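Local coordinates for protein copper-transporting atpase (Sulfolobus solfataricus, PDB 2YJ3) that probably hydrolyses ATP to drive heavy-metal cations across the membrane, and is present here as its catalytic part with phosphorylation and nucleotide-binding domains, at residues T36-Y41 with L202-G207; L56-S61 with S104-E109. The protein carries 1 engineered substitution. All coordinates share one frame; numbering follows the deposited sequence.

Contact 1. Residues T36-Y41 with L202-G207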
loop_
_atom_site.group_PDB
_atom_site.type_symbol
_atom_site.label_atom_id
_atom_site.label_comp_id
_atom_site.label_asym_id
_atom_site.label_seq_id
_atom_site.Cartn_x
_atom_site.Cartn_y
_atom_site.Cartn_z
ATOM N N THR A 36 -2.147 3.074 -0.239
ATOM C CA THR A 36 -1.087 2.168 -0.640
ATOM C C THR A 36 -1.592 0.753 -0.862
ATOM O O THR A 36 -2.114 0.124 0.059
ATOM C CB THR A 36 0.021 2.118 0.418
ATOM O OG1 THR A 36 0.548 3.435 0.603
ATOM C CG2 THR A 36 1.132 1.154 -0.020
ATOM N N GLY A 37 -1.427 0.252 -2.085
ATOM C CA GLY A 37 -1.761 -1.123 -2.386
ATOM C C GLY A 37 -3.101 -1.280 -3.071
ATOM O O GLY A 37 -3.308 -2.244 -3.823
ATOM N N THR A 38 -4.021 -0.355 -2.816
ATOM C CA THR A 38 -5.336 -0.445 -3.439
ATOM C C THR A 38 -5.470 0.483 -4.638
ATOM O O THR A 38 -5.735 0.028 -5.748
ATOM C CB THR A 38 -6.479 -0.201 -2.438
ATOM O OG1 THR A 38 -6.582 1.193 -2.153
ATOM C CG2 THR A 38 -6.223 -0.983 -1.160
ATOM N N LEU A 39 -5.272 1.779 -4.413
ATOM C CA LEU A 39 -5.326 2.764 -5.488
ATOM C C LEU A 39 -3.996 2.809 -6.220
ATOM O O LEU A 39 -3.880 3.387 -7.296
ATOM C CB LEU A 39 -5.651 4.149 -4.927
ATOM C CG LEU A 39 -7.076 4.334 -4.410
ATOM C CD1 LEU A 39 -7.271 5.731 -3.831
ATOM C CD2 LEU A 39 -8.072 4.065 -5.533
ATOM N N THR A 40 -2.986 2.194 -5.624
ATOM C CA THR A 40 -1.673 2.153 -6.226
ATOM C C THR A 40 -1.206 0.721 -6.179
ATOM O O THR A 40 -1.756 -0.091 -5.443
ATOM C CB THR A 40 -0.668 2.993 -5.420
ATOM O OG1 THR A 40 -0.513 2.418 -4.122
ATOM C CG2 THR A 40 -1.148 4.426 -5.279
ATOM N N TYR A 41 -0.182 0.405 -6.956
ATOM C CA TYR A 41 0.368 -0.936 -6.930
ATOM C C TYR A 41 0.990 -1.203 -5.567
ATOM O O TYR A 41 1.297 -0.270 -4.818
ATOM C CB TYR A 41 1.379 -1.107 -8.058
ATOM C CG TYR A 41 0.718 -1.094 -9.423
ATOM C CD1 TYR A 41 0.179 -2.254 -9.960
ATOM C CD2 TYR A 41 0.607 0.081 -10.158
ATOM C CE1 TYR A 41 -0.438 -2.252 -11.203
ATOM C CE2 TYR A 41 -0.005 0.097 -11.400
ATOM C CZ TYR A 41 -0.526 -1.079 -11.918
ATOM O OH TYR A 41 -1.140 -1.087 -13.148
ATOM N N LEU A 202 -17.696 0.368 3.581
ATOM C CA LEU A 202 -16.982 -0.714 2.936
ATOM C C LEU A 202 -15.558 -0.249 2.780
ATOM O O LEU A 202 -15.303 0.862 2.306
ATOM C CB LEU A 202 -17.604 -1.020 1.580
ATOM C CG LEU A 202 -16.956 -2.103 0.718
ATOM C CD1 LEU A 202 -17.993 -2.690 -0.251
ATOM C CD2 LEU A 202 -15.759 -1.549 -0.027
ATOM N N MET A 203 -14.614 -1.081 3.186
ATOM C CA MET A 203 -13.242 -0.629 3.146
ATOM C C MET A 203 -12.361 -1.558 2.359
ATOM O O MET A 203 -12.491 -2.765 2.461
ATOM C CB MET A 203 -12.675 -0.455 4.550
ATOM C CG MET A 203 -11.248 0.036 4.508
ATOM S SD MET A 203 -10.532 0.412 6.108
ATOM C CE MET A 203 -8.891 0.948 5.618
ATOM N N ILE A 204 -11.436 -0.974 1.604
ATOM C CA ILE A 204 -10.495 -1.731 0.799
ATOM C C ILE A 204 -9.085 -1.426 1.266
ATOM O O ILE A 204 -8.676 -0.264 1.275
ATOM C CB ILE A 204 -10.626 -1.324 -0.668
ATOM C CG1 ILE A 204 -12.098 -1.356 -1.063
ATOM C CG2 ILE A 204 -9.760 -2.211 -1.543
ATOM C CD1 ILE A 204 -12.351 -1.012 -2.498
ATOM N N GLY A 205 -8.339 -2.463 1.640
ATOM C CA GLY A 205 -7.012 -2.283 2.212
ATOM C C GLY A 205 -6.050 -3.427 1.949
ATOM O O GLY A 205 -6.374 -4.407 1.254
ATOM N N ASP A 206 -4.853 -3.304 2.513
ATOM C CA ASP A 206 -3.775 -4.253 2.257
ATOM C C ASP A 206 -3.965 -5.552 3.032
ATOM O O ASP A 206 -3.483 -6.605 2.612
ATOM C CB ASP A 206 -2.421 -3.626 2.592
ATOM C CG ASP A 206 -2.323 -3.201 4.043
ATOM O OD1 ASP A 206 -2.125 -4.086 4.905
ATOM O OD2 ASP A 206 -2.448 -1.986 4.317
ATOM N N GLY A 207 -4.663 -5.480 4.161
ATOM C CA GLY A 207 -5.029 -6.681 4.891
ATOM C C GLY A 207 -4.133 -6.970 6.080
ATOM O O GLY A 207 -4.370 -7.926 6.828
#

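Contact 2. Residues L56-S61 with S104-E109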
loop_
_atom_site.group_PDB
_atom_site.type_symbol
_atom_site.label_atom_id
_atom_site.label_comp_id
_atom_site.label_asym_id
_atom_site.label_seq_id
_atom_site.Cartn_x
_atom_site.Cartn_y
_atom_site.Cartn_z
ATOM N N LEU A 56 24.946 3.153 -4.065
ATOM C CA LEU A 56 23.784 2.490 -4.645
ATOM C C LEU A 56 23.922 0.976 -4.496
ATOM O O LEU A 56 22.994 0.296 -4.054
ATOM C CB LEU A 56 23.650 2.891 -6.130
ATOM C CG LEU A 56 22.526 2.246 -6.957
ATOM C CD1 LEU A 56 21.190 2.347 -6.227
ATOM C CD2 LEU A 56 22.453 2.856 -8.395
ATOM N N ALA A 57 25.091 0.451 -4.845
ATOM C CA ALA A 57 25.320 -0.992 -4.797
ATOM C C ALA A 57 25.279 -1.500 -3.361
ATOM O O ALA A 57 24.850 -2.622 -3.115
ATOM C CB ALA A 57 26.650 -1.337 -5.424
ATOM N N TYR A 58 25.756 -0.684 -2.422
ATOM C CA TYR A 58 25.755 -1.062 -1.021
ATOM C C TYR A 58 24.327 -1.150 -0.506
ATOM O O TYR A 58 23.937 -2.133 0.096
ATOM C CB TYR A 58 26.560 -0.057 -0.188
ATOM C CG TYR A 58 28.067 -0.235 -0.258
ATOM C CD1 TYR A 58 28.623 -1.386 -0.802
ATOM C CD2 TYR A 58 28.931 0.751 0.223
ATOM C CE1 TYR A 58 29.988 -1.554 -0.876
ATOM C CE2 TYR A 58 30.309 0.587 0.158
ATOM C CZ TYR A 58 30.829 -0.577 -0.382
ATOM O OH TYR A 58 32.195 -0.776 -0.447
ATOM N N ALA A 59 23.542 -0.115 -0.750
ATOM C CA ALA A 59 22.156 -0.100 -0.295
ATOM C C ALA A 59 21.359 -1.287 -0.869
ATOM O O ALA A 59 20.633 -1.950 -0.155
ATOM C CB ALA A 59 21.503 1.202 -0.697
ATOM N N ALA A 60 21.483 -1.526 -2.169
ATOM C CA ALA A 60 20.744 -2.595 -2.833
ATOM C C ALA A 60 21.165 -3.954 -2.304
ATOM O O ALA A 60 20.338 -4.869 -2.145
ATOM C CB ALA A 60 20.974 -2.524 -4.367
ATOM N N SER A 61 22.463 -4.091 -2.045
ATOM C CA SER A 61 23.008 -5.337 -1.531
ATOM C C SER A 61 22.403 -5.660 -0.166
ATOM O O SER A 61 22.092 -6.809 0.115
ATOM C CB SER A 61 24.540 -5.282 -1.453
ATOM O OG SER A 61 25.126 -5.138 -2.736
ATOM N N SER A 104 32.377 -5.275 2.776
ATOM C CA SER A 104 33.755 -4.801 2.672
ATOM C C SER A 104 34.228 -4.061 3.922
ATOM O O SER A 104 34.728 -2.935 3.834
ATOM C CB SER A 104 33.936 -3.921 1.430
ATOM O OG SER A 104 33.970 -4.708 0.244
ATOM N N ASP A 105 34.064 -4.703 5.075
ATOM C CA ASP A 105 34.488 -4.147 6.371
ATOM C C ASP A 105 33.727 -2.891 6.783
ATOM O O ASP A 105 34.056 -2.278 7.792
ATOM C CB ASP A 105 35.988 -3.833 6.380
ATOM C CG ASP A 105 36.848 -5.063 6.177
ATOM O OD1 ASP A 105 36.422 -6.177 6.569
ATOM O OD2 ASP A 105 37.960 -4.908 5.627
ATOM N N LYS A 106 32.737 -2.499 5.986
ATOM C CA LYS A 106 31.958 -1.288 6.244
ATOM C C LYS A 106 30.534 -1.607 6.701
ATOM O O LYS A 106 29.895 -2.536 6.194
ATOM C CB LYS A 106 31.913 -0.404 4.988
ATOM C CG LYS A 106 33.029 0.632 4.897
ATOM C CD LYS A 106 33.913 0.418 3.679
ATOM C CE LYS A 106 33.086 0.267 2.411
ATOM N NZ LYS A 106 33.529 1.210 1.333
ATOM N N ILE A 107 30.020 -0.811 7.629
ATOM C CA ILE A 107 28.658 -1.005 8.105
ATOM C C ILE A 107 27.681 -0.144 7.318
ATOM O O ILE A 107 27.770 1.083 7.311
ATOM C CB ILE A 107 28.523 -0.672 9.607
ATOM C CG1 ILE A 107 29.429 -1.578 10.443
ATOM C CG2 ILE A 107 27.074 -0.812 10.063
ATOM C CD1 ILE A 107 29.187 -3.060 10.233
ATOM N N ILE A 108 26.727 -0.796 6.674
ATOM C CA ILE A 108 25.752 -0.084 5.859
ATOM C C ILE A 108 24.361 -0.166 6.456
ATOM O O ILE A 108 23.918 -1.233 6.861
ATOM C CB ILE A 108 25.704 -0.618 4.404
ATOM C CG1 ILE A 108 26.925 -0.135 3.615
ATOM C CG2 ILE A 108 24.466 -0.081 3.691
ATOM C CD1 ILE A 108 28.140 -0.966 3.809
ATOM N N GLU A 109 23.679 0.968 6.509
ATOM C CA GLU A 109 22.314 1.041 7.009
ATOM C C GLU A 109 21.445 1.754 6.011
ATOM O O GLU A 109 21.829 2.802 5.486
ATOM C CB GLU A 109 22.257 1.852 8.300
ATOM C CG GLU A 109 23.056 1.290 9.422
ATOM C CD GLU A 109 22.907 2.135 10.681
ATOM O OE1 GLU A 109 23.635 3.151 10.813
ATOM O OE2 GLU A 109 22.039 1.791 11.513
#

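Contact 1. Residues T36-Y41 with L202-G207
Thr38 meets Ile204 and Gly205 through its methyl group. CG2 of Thr38 lies 3.8 Å from CG2 of Ile204, methyl against methyl. The same Thr38 CG2 is 3.5 Å from the carbonyl O of Ile204 and 3.7 Å from CA of Gly205. It therefore rests on the backbone at the end of strand 201-205. The torsion of Thr38 (chi1 76°) puts OG1 between the backbone N and the carbonyl carbon. It sets CG2 anti to the carbonyl carbon, beside the backbone N, and from there the methyl reaches the strand. The hydroxyl bonds to the carbonyl O of Glu34. Met223 of strand 219-223 touches both Thr38 and Ile204.

Further out, the short turn of 36-41 is fixed by Thr40. Its OG1 accepts the N-H of Gly37 at 3.1 Å and nearly straight (168°). Gly37 has a positive phi (100°) that suits glycine. On the strand side, the carboxylate of Asp210 takes the N-H groups of Asp206 and Gly207.

These are two signature motifs of P-type ATPases on the HAD fold. Glu34 occupies the position of the family's phosphorylated aspartate, probably the engineered substitution of this construct. The other motif is the GDGxND loop. Thr36 binds ATP in another structure of this protein. The two motif backbones meet here through methyl groups and a backbone carbonyl, with no polar bond between the segments. Thr38 OG1 is instead tied to Glu34, and the Asp206 and Gly207 N-H groups to Asp210.

Contact 2. Residues L56-S61 with S104-E109
Tyr58, Ile108 and Lys106 make most of this contact between helix 53-63 and strand 106-111. Tyr58 places CG beside its backbone N (chi1 -79°), and the ring runs from the helix toward the sheet. Ile108 packs against the root of that side chain, with CG1 3.8 Å from CB of Tyr58. Its CD1 sits over one face of the ring, 4.1 Å from Tyr58 CD2. Ile103 and Ile123 of the neighbouring strands and Leu86 also touch the Tyr58 side chain.

Lys106 comes to the other end. Its bent chain crosses the tyrosine at about a right angle and brings NZ to the ring edge, near the ring plane. NZ donates a hydrogen bond of 3.0 Å to the phenol OH of Tyr58. CE of Lys106 lies 3.6 Å from CE2 of Tyr58.

Tyr58 thus joins helix 53-63 to the antiparallel sheet of the nucleotide-binding domain. One aromatic side chain serves two chemistries: its face and CB join the apolar core, and its hydroxyl meets a lysine at the more exposed edge.

Overall arrangement
The two contacts lie in different domains of the catalytic part. Their centres are 33 Å apart and the nearest atoms about 20 Å, so they do not touch. Contact 1 is in the phosphorylation domain, at the ends of central strands of its mixed sheet. Contact 2 is in the nucleotide-binding domain, on the six-stranded antiparallel sheet. Along the chain contact 2 is nested inside contact 1, which fits a nucleotide-binding domain inserted in a HAD-type core. ATP-binding residues occur in both domains, such as Thr36 in contact 1 and Glu63 near contact 2. Each contact lies within one domain, which is consistent with domains that can move relative to each other.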